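Local coordinates for putative flagellar protein FliS (Parabacteroides merdae ATCC 43184, PDB 4YOK), which is of unknown function but belongs to the DUF3823 family and adopts a prealbumin-like fold, at residues A[15-20]-A[95-100]; A[21-26]-A[194-199]; A[34-39]-A[64-69]. All coordinates share one frame; numbering follows the deposited sequence. Where two conformers were deposited one is given.

Interaction 1 (A[15-20]-A[95-100])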
loop_
_atom_site.group_PDB
_atom_site.type_symbol
_atom_site.label_atom_id
_atom_site.label_comp_id
_atom_site.label_asym_id
_atom_site.label_seq_id
_atom_site.Cartn_x
_atom_site.Cartn_y
_atom_site.Cartn_z
ATOM N N ARG A 15 -2.953 9.792 6.190
ATOM C CA ARG A 15 -2.558 8.386 6.121
ATOM C C ARG A 15 -3.786 7.516 6.090
ATOM O O ARG A 15 -4.754 7.794 6.808
ATOM C CB ARG A 15 -1.736 7.980 7.377
ATOM C CG ARG A 15 -0.277 8.374 7.422
ATOM C CD ARG A 15 0.266 8.199 8.831
ATOM N NE ARG A 15 -0.503 9.034 9.756
ATOM C CZ ARG A 15 -0.586 8.858 11.069
ATOM N NH1 ARG A 15 0.101 7.887 11.665
ATOM N NH2 ARG A 15 -1.344 9.657 11.799
ATOM N N VAL A 16 -3.724 6.427 5.337
ATOM C CA VAL A 16 -4.723 5.359 5.379
ATOM C C VAL A 16 -4.219 4.399 6.463
ATOM O O VAL A 16 -3.053 3.994 6.421
ATOM C CB VAL A 16 -4.900 4.674 4.007
ATOM C CG1 VAL A 16 -5.868 3.501 4.112
ATOM C CG2 VAL A 16 -5.392 5.679 2.972
ATOM N N THR A 17 -5.071 4.033 7.420
ATOM C CA THR A 17 -4.630 3.199 8.540
ATOM C C THR A 17 -5.576 2.037 8.859
ATOM O O THR A 17 -6.723 2.008 8.435
ATOM C CB THR A 17 -4.533 4.068 9.830
ATOM O OG1 THR A 17 -5.824 4.633 10.110
ATOM C CG2 THR A 17 -3.441 5.173 9.755
ATOM N N TYR A 18 -5.074 1.097 9.652
ATOM C CA TYR A 18 -5.872 0.042 10.247
ATOM C C TYR A 18 -5.475 -0.036 11.719
ATOM O O TYR A 18 -4.317 -0.301 11.994
ATOM C CB TYR A 18 -5.709 -1.321 9.552
ATOM C CG TYR A 18 -6.456 -2.432 10.272
ATOM C CD1 TYR A 18 -7.834 -2.362 10.469
ATOM C CD2 TYR A 18 -5.774 -3.509 10.827
ATOM C CE1 TYR A 18 -8.524 -3.383 11.125
ATOM C CE2 TYR A 18 -6.449 -4.520 11.515
ATOM C CZ TYR A 18 -7.819 -4.447 11.669
ATOM O OH TYR A 18 -8.478 -5.426 12.373
ATOM N N GLN A 19 -6.411 0.219 12.623
ATOM C CA GLN A 19 -6.188 0.254 14.081
ATOM C C GLN A 19 -5.066 1.248 14.399
ATOM O O GLN A 19 -4.192 0.964 15.218
ATOM C CB GLN A 19 -5.875 -1.166 14.623
ATOM C CG GLN A 19 -7.044 -2.111 14.409
ATOM C CD GLN A 19 -6.860 -3.444 15.089
ATOM O OE1 GLN A 19 -5.755 -4.000 15.166
ATOM N NE2 GLN A 19 -7.967 -4.019 15.521
ATOM N N GLY A 20 -5.074 2.378 13.683
ATOM C CA GLY A 20 -4.092 3.441 13.845
ATOM C C GLY A 20 -2.747 3.281 13.156
ATOM O O GLY A 20 -1.969 4.241 13.158
ATOM N N ASN A 95 -6.374 10.939 9.483
ATOM C CA ASN A 95 -6.178 9.555 9.098
ATOM C C ASN A 95 -7.515 9.017 8.586
ATOM O O ASN A 95 -8.574 9.552 8.923
ATOM C CB ASN A 95 -5.572 8.673 10.196
ATOM C CG ASN A 95 -6.539 8.326 11.299
ATOM O OD1 ASN A 95 -7.085 9.204 11.949
ATOM N ND2 ASN A 95 -6.767 7.042 11.522
ATOM N N LEU A 96 -7.459 7.976 7.773
ATOM C CA LEU A 96 -8.672 7.339 7.281
ATOM C C LEU A 96 -8.593 5.854 7.587
ATOM O O LEU A 96 -7.681 5.198 7.110
ATOM C CB LEU A 96 -8.863 7.609 5.768
ATOM C CG LEU A 96 -10.035 6.877 5.098
ATOM C CD1 LEU A 96 -11.385 7.411 5.607
ATOM C CD2 LEU A 96 -9.923 6.945 3.568
ATOM N N GLU A 97 -9.516 5.350 8.434
ATOM C CA GLU A 97 -9.582 3.936 8.847
ATOM C C GLU A 97 -10.301 3.103 7.810
ATOM O O GLU A 97 -11.399 3.459 7.353
ATOM C CB GLU A 97 -10.320 3.768 10.199
ATOM C CG GLU A 97 -9.454 3.961 11.424
ATOM C CD GLU A 97 -8.460 2.850 11.722
ATOM O OE1 GLU A 97 -8.863 1.671 11.864
ATOM O OE2 GLU A 97 -7.267 3.184 11.872
ATOM N N VAL A 98 -9.663 1.999 7.410
ATOM C CA VAL A 98 -10.233 1.039 6.454
ATOM C C VAL A 98 -10.167 -0.377 7.057
ATOM O O VAL A 98 -9.576 -0.564 8.132
ATOM C CB VAL A 98 -9.520 1.117 5.085
ATOM C CG1 VAL A 98 -9.663 2.522 4.470
ATOM C CG2 VAL A 98 -8.038 0.680 5.194
ATOM N N THR A 99 -10.774 -1.369 6.372
ATOM C CA THR A 99 -10.729 -2.757 6.850
ATOM C C THR A 99 -9.990 -3.604 5.821
ATOM O O THR A 99 -10.616 -4.052 4.854
ATOM C CB THR A 99 -12.117 -3.331 7.153
ATOM O OG1 THR A 99 -12.826 -2.399 7.974
ATOM C CG2 THR A 99 -12.023 -4.706 7.849
ATOM N N PRO A 100 -8.667 -3.802 6.000
ATOM C CA PRO A 100 -7.911 -4.628 5.036
ATOM C C PRO A 100 -8.384 -6.075 5.045
ATOM O O PRO A 100 -8.867 -6.540 6.076
ATOM C CB PRO A 100 -6.456 -4.537 5.528
ATOM C CG PRO A 100 -6.426 -3.399 6.531
ATOM C CD PRO A 100 -7.809 -3.315 7.098
#
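Glu97 and Thr17 carry the polar part of this contact, where the parallel strands 15-18 and 95-97 run into loops. The Glu97 chain bends at chi2 (-72°), which brings its carboxylate to the backbone N-H groups of Gln19 and Gly20. Glu97 OE1 accepts Gln19 N at 2.9 Å through its syn lone pair, and Glu97 OE2 takes two donors from opposite faces of its plane, Thr17 OG1 at 2.7 Å and Gly20 N at 3.0 Å. Thr17 OG1 in turn accepts Asn95 ND2 at 2.9 Å, in the plane of that amide. An alanine in place of Glu97 would probably leave Gln19 N, Gly20 N and the Thr17 hydroxyl without their acceptor and let the turn shift. Among backbone bonds, Thr17 N meets Leu96 O at 2.9 Å and Thr17 O accepts Val98 N. The Val16 and Val98 side chains cross at about a right angle, Val16 CG1 3.7 Å from Val98 CG2, while Tyr18 CD1 lies 3.5 Å from Pro100 CD. Val16 and Leu96 face Leu34 of strand 33-37, Val16 and Val98 touch Trp77, and Phe57 of strand 56-62 packs on Val16, within the prealbumin-like domain.

Interaction 2 (A[21-26]-A[194-199])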
loop_
_atom_site.group_PDB
_atom_site.type_symbol
_atom_site.label_atom_id
_atom_site.label_comp_id
_atom_site.label_asym_id
_atom_site.label_seq_id
_atom_site.Cartn_x
_atom_site.Cartn_y
_atom_site.Cartn_z
ATOM N N GLN A 21 -2.456 2.096 12.550
ATOM C CA GLN A 21 -1.170 1.822 11.884
ATOM C C GLN A 21 -1.256 2.068 10.374
ATOM O O GLN A 21 -2.200 1.609 9.742
ATOM C CB GLN A 21 -0.720 0.376 12.163
ATOM C CG GLN A 21 0.775 0.139 11.920
ATOM C CD GLN A 21 1.185 -1.309 12.069
ATOM O OE1 GLN A 21 0.657 -2.211 11.407
ATOM N NE2 GLN A 21 2.179 -1.553 12.910
ATOM N N ALA A 22 -0.277 2.810 9.793
ATOM C CA ALA A 22 -0.281 3.115 8.356
ATOM C C ALA A 22 -0.101 1.833 7.537
ATOM O O ALA A 22 0.564 0.902 7.964
ATOM C CB ALA A 22 0.804 4.135 8.001
ATOM N N LEU A 23 -0.820 1.745 6.447
ATOM C CA LEU A 23 -0.759 0.579 5.577
ATOM C C LEU A 23 0.338 0.762 4.573
ATOM O O LEU A 23 0.589 1.894 4.136
ATOM C CB LEU A 23 -2.101 0.392 4.846
ATOM C CG LEU A 23 -3.339 0.162 5.714
ATOM C CD1 LEU A 23 -4.515 -0.195 4.836
ATOM C CD2 LEU A 23 -3.083 -0.903 6.786
ATOM N N ASN A 24 0.961 -0.355 4.175
ATOM C CA ASN A 24 2.026 -0.408 3.166
ATOM C C ASN A 24 1.372 -0.802 1.828
ATOM O O ASN A 24 0.761 -1.865 1.734
ATOM C CB ASN A 24 3.071 -1.420 3.624
ATOM C CG ASN A 24 3.636 -1.088 4.992
ATOM O OD1 ASN A 24 3.260 -1.646 6.034
ATOM N ND2 ASN A 24 4.454 -0.097 5.031
ATOM N N LEU A 25 1.410 0.097 0.848
ATOM C CA LEU A 25 0.702 -0.073 -0.423
ATOM C C LEU A 25 1.573 0.145 -1.650
ATOM O O LEU A 25 2.716 0.574 -1.538
ATOM C CB LEU A 25 -0.439 0.982 -0.447
ATOM C CG LEU A 25 -1.448 0.932 0.745
ATOM C CD1 LEU A 25 -2.292 2.175 0.792
ATOM C CD2 LEU A 25 -2.337 -0.296 0.660
ATOM N N ARG A 26 0.984 -0.058 -2.830
ATOM C CA ARG A 26 1.671 0.285 -4.074
ATOM C C ARG A 26 1.509 1.788 -4.212
ATOM O O ARG A 26 0.368 2.283 -4.312
ATOM C CB ARG A 26 1.087 -0.465 -5.276
ATOM C CG ARG A 26 1.689 0.083 -6.583
ATOM C CD ARG A 26 1.404 -0.772 -7.814
ATOM N NE ARG A 26 1.946 -0.071 -8.990
ATOM C CZ ARG A 26 1.358 0.018 -10.177
ATOM N NH1 ARG A 26 0.209 -0.613 -10.408
ATOM N NH2 ARG A 26 1.917 0.729 -11.148
ATOM N N GLN A 194 -5.808 -4.587 -5.787
ATOM C CA GLN A 194 -4.513 -4.150 -5.272
ATOM C C GLN A 194 -4.099 -5.000 -4.099
ATOM O O GLN A 194 -4.964 -5.439 -3.335
ATOM C CB GLN A 194 -4.620 -2.674 -4.792
ATOM C CG GLN A 194 -4.492 -1.618 -5.912
ATOM C CD GLN A 194 -3.145 -1.702 -6.585
ATOM O OE1 GLN A 194 -2.086 -1.764 -5.933
ATOM N NE2 GLN A 194 -3.164 -1.811 -7.906
ATOM N N ALA A 195 -2.803 -5.228 -3.945
ATOM C CA ALA A 195 -2.278 -5.996 -2.814
ATOM C C ALA A 195 -1.962 -5.091 -1.615
ATOM O O ALA A 195 -1.845 -3.854 -1.752
ATOM C CB ALA A 195 -0.993 -6.718 -3.248
ATOM N N ILE A 196 -1.769 -5.726 -0.444
ATOM C CA ILE A 196 -1.210 -5.101 0.766
ATOM C C ILE A 196 0.227 -5.595 0.812
ATOM O O ILE A 196 0.518 -6.697 0.328
ATOM C CB ILE A 196 -2.009 -5.397 2.071
ATOM C CG1 ILE A 196 -1.571 -4.424 3.222
ATOM C CG2 ILE A 196 -1.907 -6.865 2.488
ATOM C CD1 ILE A 196 -2.673 -3.707 3.874
ATOM N N TYR A 197 1.129 -4.778 1.319
ATOM C CA TYR A 197 2.540 -5.128 1.349
ATOM C C TYR A 197 3.134 -5.000 2.744
ATOM O O TYR A 197 2.533 -4.440 3.663
ATOM C CB TYR A 197 3.301 -4.183 0.393
ATOM C CG TYR A 197 2.929 -4.273 -1.079
ATOM C CD1 TYR A 197 1.851 -3.556 -1.592
ATOM C CD2 TYR A 197 3.689 -5.038 -1.964
ATOM C CE1 TYR A 197 1.519 -3.625 -2.944
ATOM C CE2 TYR A 197 3.358 -5.127 -3.313
ATOM C CZ TYR A 197 2.267 -4.424 -3.795
ATOM O OH TYR A 197 1.959 -4.481 -5.117
ATOM N N SER A 198 4.348 -5.495 2.888
ATOM C CA SER A 198 5.187 -5.246 4.046
ATOM C C SER A 198 5.841 -3.871 3.843
ATOM O O SER A 198 5.820 -3.372 2.714
ATOM C CB SER A 198 6.276 -6.323 4.119
ATOM O OG SER A 198 7.200 -6.210 3.042
ATOM N N PRO A 199 6.494 -3.252 4.846
ATOM C CA PRO A 199 7.348 -2.087 4.529
ATOM C C PRO A 199 8.476 -2.528 3.592
ATOM O O PRO A 199 8.799 -3.730 3.524
ATOM C CB PRO A 199 7.954 -1.703 5.900
ATOM C CG PRO A 199 7.098 -2.380 6.913
ATOM C CD PRO A 199 6.622 -3.636 6.271
HETATM O O HOH W 1 0.401 -2.819 5.725
HETATM O O HOH W 2 -1.606 -1.446 -3.068
HETATM O O HOH W 3 -0.712 -3.001 -9.224
#
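Water 2 is gripped by three groups across the contact: it accepts Arg26 N at 2.9 Å and donates to Gln194 OE1 and to Ala195 O, the latter at 2.8 Å. A bend at chi2 (-62°) turns the Gln194 amide toward Arg26, so that Gln194 OE1 also lies 3.5 Å from Arg26 CB. The other end of the amide is bridged as well, since water 3 accepts from both Gln194 NE2 and Arg26 NH1, whose amide and guanidinium planes are 41° apart. Arg26 NE turns elsewhere, to Thr28 OG1. The same water 2 sits in the plane of the Tyr197 ring, at its edge, and CE1 of that ring reaches Arg26 N at 3.6 Å. Direct bonding between the segments rests on Tyr197 N, which donates to Asn24 O at 3.0 Å from above the carbonyl plane. This is the seam between the prealbumin-like N-terminal domain and the C-terminal domain, whose family belongs to the E-set clan: the loop after strand 21-22 meets strand 196-202, an outermost strand of its sheet. Asn24 CB points at the facing backbone and lies 3.1 Å from Tyr197 O, with Ser198 O next, while its amide rests against Pro199, Asn24 ND2 being 3.5 Å from Pro199 CA. Deeper in, Leu23 CD1 and CD2 both pack against Ile196 CD1, each 4.1 Å away. Arg184 NH2 of strand 182-189 reaches across to Leu25 O, while its NE holds Ser198 O of its own domain.

Interaction 3 (A[34-39]-A[64-69])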
loop_
_atom_site.group_PDB
_atom_site.type_symbol
_atom_site.label_atom_id
_atom_site.label_comp_id
_atom_site.label_asym_id
_atom_site.label_seq_id
_atom_site.Cartn_x
_atom_site.Cartn_y
_atom_site.Cartn_z
ATOM N N LEU A 34 -7.633 8.074 -3.191
ATOM C CA LEU A 34 -8.717 8.501 -2.307
ATOM C C LEU A 34 -9.421 9.649 -2.990
ATOM O O LEU A 34 -8.910 10.191 -3.974
ATOM C CB LEU A 34 -8.231 8.908 -0.905
ATOM C CG LEU A 34 -7.400 7.893 -0.119
ATOM C CD1 LEU A 34 -6.957 8.490 1.170
ATOM C CD2 LEU A 34 -8.166 6.571 0.102
ATOM N N GLN A 35 -10.589 10.037 -2.488
ATOM C CA GLN A 35 -11.314 11.141 -3.106
ATOM C C GLN A 35 -11.715 12.134 -2.057
ATOM O O GLN A 35 -12.096 11.737 -0.963
ATOM C CB GLN A 35 -12.544 10.619 -3.872
ATOM C CG GLN A 35 -12.160 9.831 -5.131
ATOM C CD GLN A 35 -13.374 9.311 -5.828
ATOM O OE1 GLN A 35 -14.041 8.391 -5.355
ATOM N NE2 GLN A 35 -13.719 9.935 -6.934
ATOM N N LEU A 36 -11.580 13.429 -2.371
ATOM C CA LEU A 36 -11.963 14.526 -1.468
ATOM C C LEU A 36 -13.193 15.196 -2.034
ATOM O O LEU A 36 -13.126 15.739 -3.139
ATOM C CB LEU A 36 -10.813 15.542 -1.312
ATOM C CG LEU A 36 -9.718 15.182 -0.316
ATOM C CD1 LEU A 36 -8.448 15.953 -0.624
ATOM C CD2 LEU A 36 -10.153 15.508 1.113
ATOM N N TYR A 37 -14.322 15.121 -1.308
ATOM C CA TYR A 37 -15.603 15.722 -1.738
ATOM C C TYR A 37 -15.887 16.999 -0.987
ATOM O O TYR A 37 -15.545 17.111 0.187
ATOM C CB TYR A 37 -16.790 14.765 -1.523
ATOM C CG TYR A 37 -16.814 13.584 -2.464
ATOM C CD1 TYR A 37 -16.119 12.415 -2.164
ATOM C CD2 TYR A 37 -17.556 13.622 -3.648
ATOM C CE1 TYR A 37 -16.096 11.341 -3.051
ATOM C CE2 TYR A 37 -17.567 12.535 -4.527
ATOM C CZ TYR A 37 -16.830 11.397 -4.222
ATOM O OH TYR A 37 -16.786 10.311 -5.065
ATOM N N GLN A 38 -16.584 17.928 -1.644
ATOM C CA GLN A 38 -17.040 19.180 -1.030
ATOM C C GLN A 38 -18.500 19.377 -1.390
ATOM O O GLN A 38 -18.851 19.271 -2.565
ATOM C CB GLN A 38 -16.179 20.370 -1.488
ATOM C CG GLN A 38 -16.274 21.582 -0.568
ATOM C CD GLN A 38 -15.019 22.424 -0.553
ATOM O OE1 GLN A 38 -14.317 22.580 -1.562
ATOM N NE2 GLN A 38 -14.734 23.027 0.595
ATOM N N ASP A 39 -19.357 19.588 -0.387
ATOM C CA ASP A 39 -20.788 19.833 -0.614
ATOM C C ASP A 39 -21.070 21.328 -0.468
ATOM O O ASP A 39 -20.815 21.896 0.598
ATOM C CB ASP A 39 -21.635 19.024 0.366
ATOM N N GLY A 64 -11.334 24.902 3.719
ATOM C CA GLY A 64 -12.749 24.564 3.749
ATOM C C GLY A 64 -12.993 23.189 4.326
ATOM O O GLY A 64 -12.065 22.532 4.811
ATOM N N GLU A 65 -14.259 22.755 4.267
ATOM C CA GLU A 65 -14.705 21.468 4.785
ATOM C C GLU A 65 -14.735 20.444 3.662
ATOM O O GLU A 65 -15.262 20.715 2.583
ATOM C CB GLU A 65 -16.087 21.609 5.442
ATOM C CG GLU A 65 -16.482 20.397 6.264
ATOM C CD GLU A 65 -17.560 20.670 7.292
ATOM O OE1 GLU A 65 -18.752 20.696 6.910
ATOM O OE2 GLU A 65 -17.211 20.854 8.480
ATOM N N TYR A 66 -14.139 19.278 3.917
ATOM C CA TYR A 66 -14.043 18.190 2.943
ATOM C C TYR A 66 -14.439 16.865 3.524
ATOM O O TYR A 66 -14.343 16.656 4.742
ATOM C CB TYR A 66 -12.592 18.042 2.444
ATOM C CG TYR A 66 -12.076 19.199 1.629
ATOM C CD1 TYR A 66 -12.247 19.235 0.248
ATOM C CD2 TYR A 66 -11.376 20.243 2.230
ATOM C CE1 TYR A 66 -11.754 20.293 -0.513
ATOM C CE2 TYR A 66 -10.893 21.314 1.481
ATOM C CZ TYR A 66 -11.089 21.339 0.111
ATOM O OH TYR A 66 -10.606 22.388 -0.634
ATOM N N ARG A 67 -14.832 15.951 2.629
ATOM C CA ARG A 67 -15.142 14.571 2.993
ATOM C C ARG A 67 -14.154 13.672 2.256
ATOM O O ARG A 67 -14.170 13.586 1.024
ATOM C CB ARG A 67 -16.608 14.187 2.710
ATOM C CG ARG A 67 -16.979 12.813 3.287
ATOM C CD ARG A 67 -18.463 12.507 3.173
ATOM N NE ARG A 67 -18.798 11.912 1.876
ATOM C CZ ARG A 67 -19.312 12.578 0.846
ATOM N NH1 ARG A 67 -19.571 13.878 0.947
ATOM N NH2 ARG A 67 -19.580 11.947 -0.290
ATOM N N LEU A 68 -13.231 13.054 3.028
ATOM C CA LEU A 68 -12.191 12.178 2.497
ATOM C C LEU A 68 -12.695 10.733 2.474
ATOM O O LEU A 68 -13.081 10.203 3.529
ATOM C CB LEU A 68 -10.928 12.314 3.347
ATOM C CG LEU A 68 -9.748 11.421 2.961
ATOM C CD1 LEU A 68 -9.177 11.797 1.576
ATOM C CD2 LEU A 68 -8.681 11.519 4.024
ATOM N N THR A 69 -12.713 10.097 1.270
ATOM C CA THR A 69 -13.220 8.724 1.175
ATOM C C THR A 69 -12.357 7.842 0.277
ATOM O O THR A 69 -11.535 8.338 -0.498
ATOM C CB THR A 69 -14.700 8.728 0.700
ATOM O OG1 THR A 69 -15.258 7.424 0.831
ATOM C CG2 THR A 69 -14.865 9.198 -0.727
HETATM O O HOH W 4 -16.210 24.325 2.676
HETATM O O HOH W 5 -18.112 20.617 2.144
#
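Tyr37 reaches across to Arg67 and Thr69 from CB to CE1, contacts that hold for one of two conformers modelled for each partner. Tyr37 CB lies over one face of the Arg67 guanidinium, 3.8 Å from NH1. Tyr37 CG comes next, with Arg67 NH2 3.9 Å away; this nitrogen stands over the ring face, offset toward the rim, and the ring and guanidinium planes lie within 15° of each other. Bending at chi3 (86°) lays the Arg67 guanidinium over Tyr37 CB and the rim of the ring. Further out, Tyr37 CD1 and CE1 meet Thr69 CG2 near the ring plane, CE1 at 3.4 Å, and at the tip OH makes a weak bond to Gln35 OE1 of its own strand. Strands 33-37 and 64-70 are the two central strands of a four-stranded antiparallel sheet, flanked by 47-50 and 83-88, in the prealbumin-like domain. Gln35 with Thr69 and Tyr37 with Arg67 are hydrogen-bonded pairs, Tyr37 N to Arg67 O being nearly straight (2.8 Å), and Leu36 with Leu68 is the non-hydrogen-bonded pair between them. The leucines belong to the buried face: Leu36 CD2 meets Leu68 CD1 at 3.9 Å and Tyr66 CB at 3.8 Å, and Phe57 and Leu61 of strand 56-62 pack against this side. The Gln38 amide lies over one face of the Tyr66 ring, its plane tilted 35° from the ring, with Gln38 OE1 3.6 Å from Tyr66 CE1. Tyr66 OH bonds instead to Phe62 O, and water 4 joins Glu65 N to Gln38 NE2, weakly at the amide.

How the interactions relate
From the N terminus the chain runs through 15-20, half of interaction 1, and then directly into 21-26, half of interaction 2. Next comes 34-39, which pairs with 64-69, 25 residues on, in interaction 3, the first loop to close. Interaction 1 closes at 95-100 and encloses interaction 3, both within the N-terminal domain. Interaction 2 closes last, at 194-199 near the C terminus, so it crosses interaction 1 while also enclosing interaction 3. Leu23 links interactions 1 and 2 by packing on Val98 and Tyr18, whereas interactions 1 and 3 pack together and join the two N-terminal sheets. Interactions 2 and 3 do not touch, their nearest atoms being about 7 Å apart.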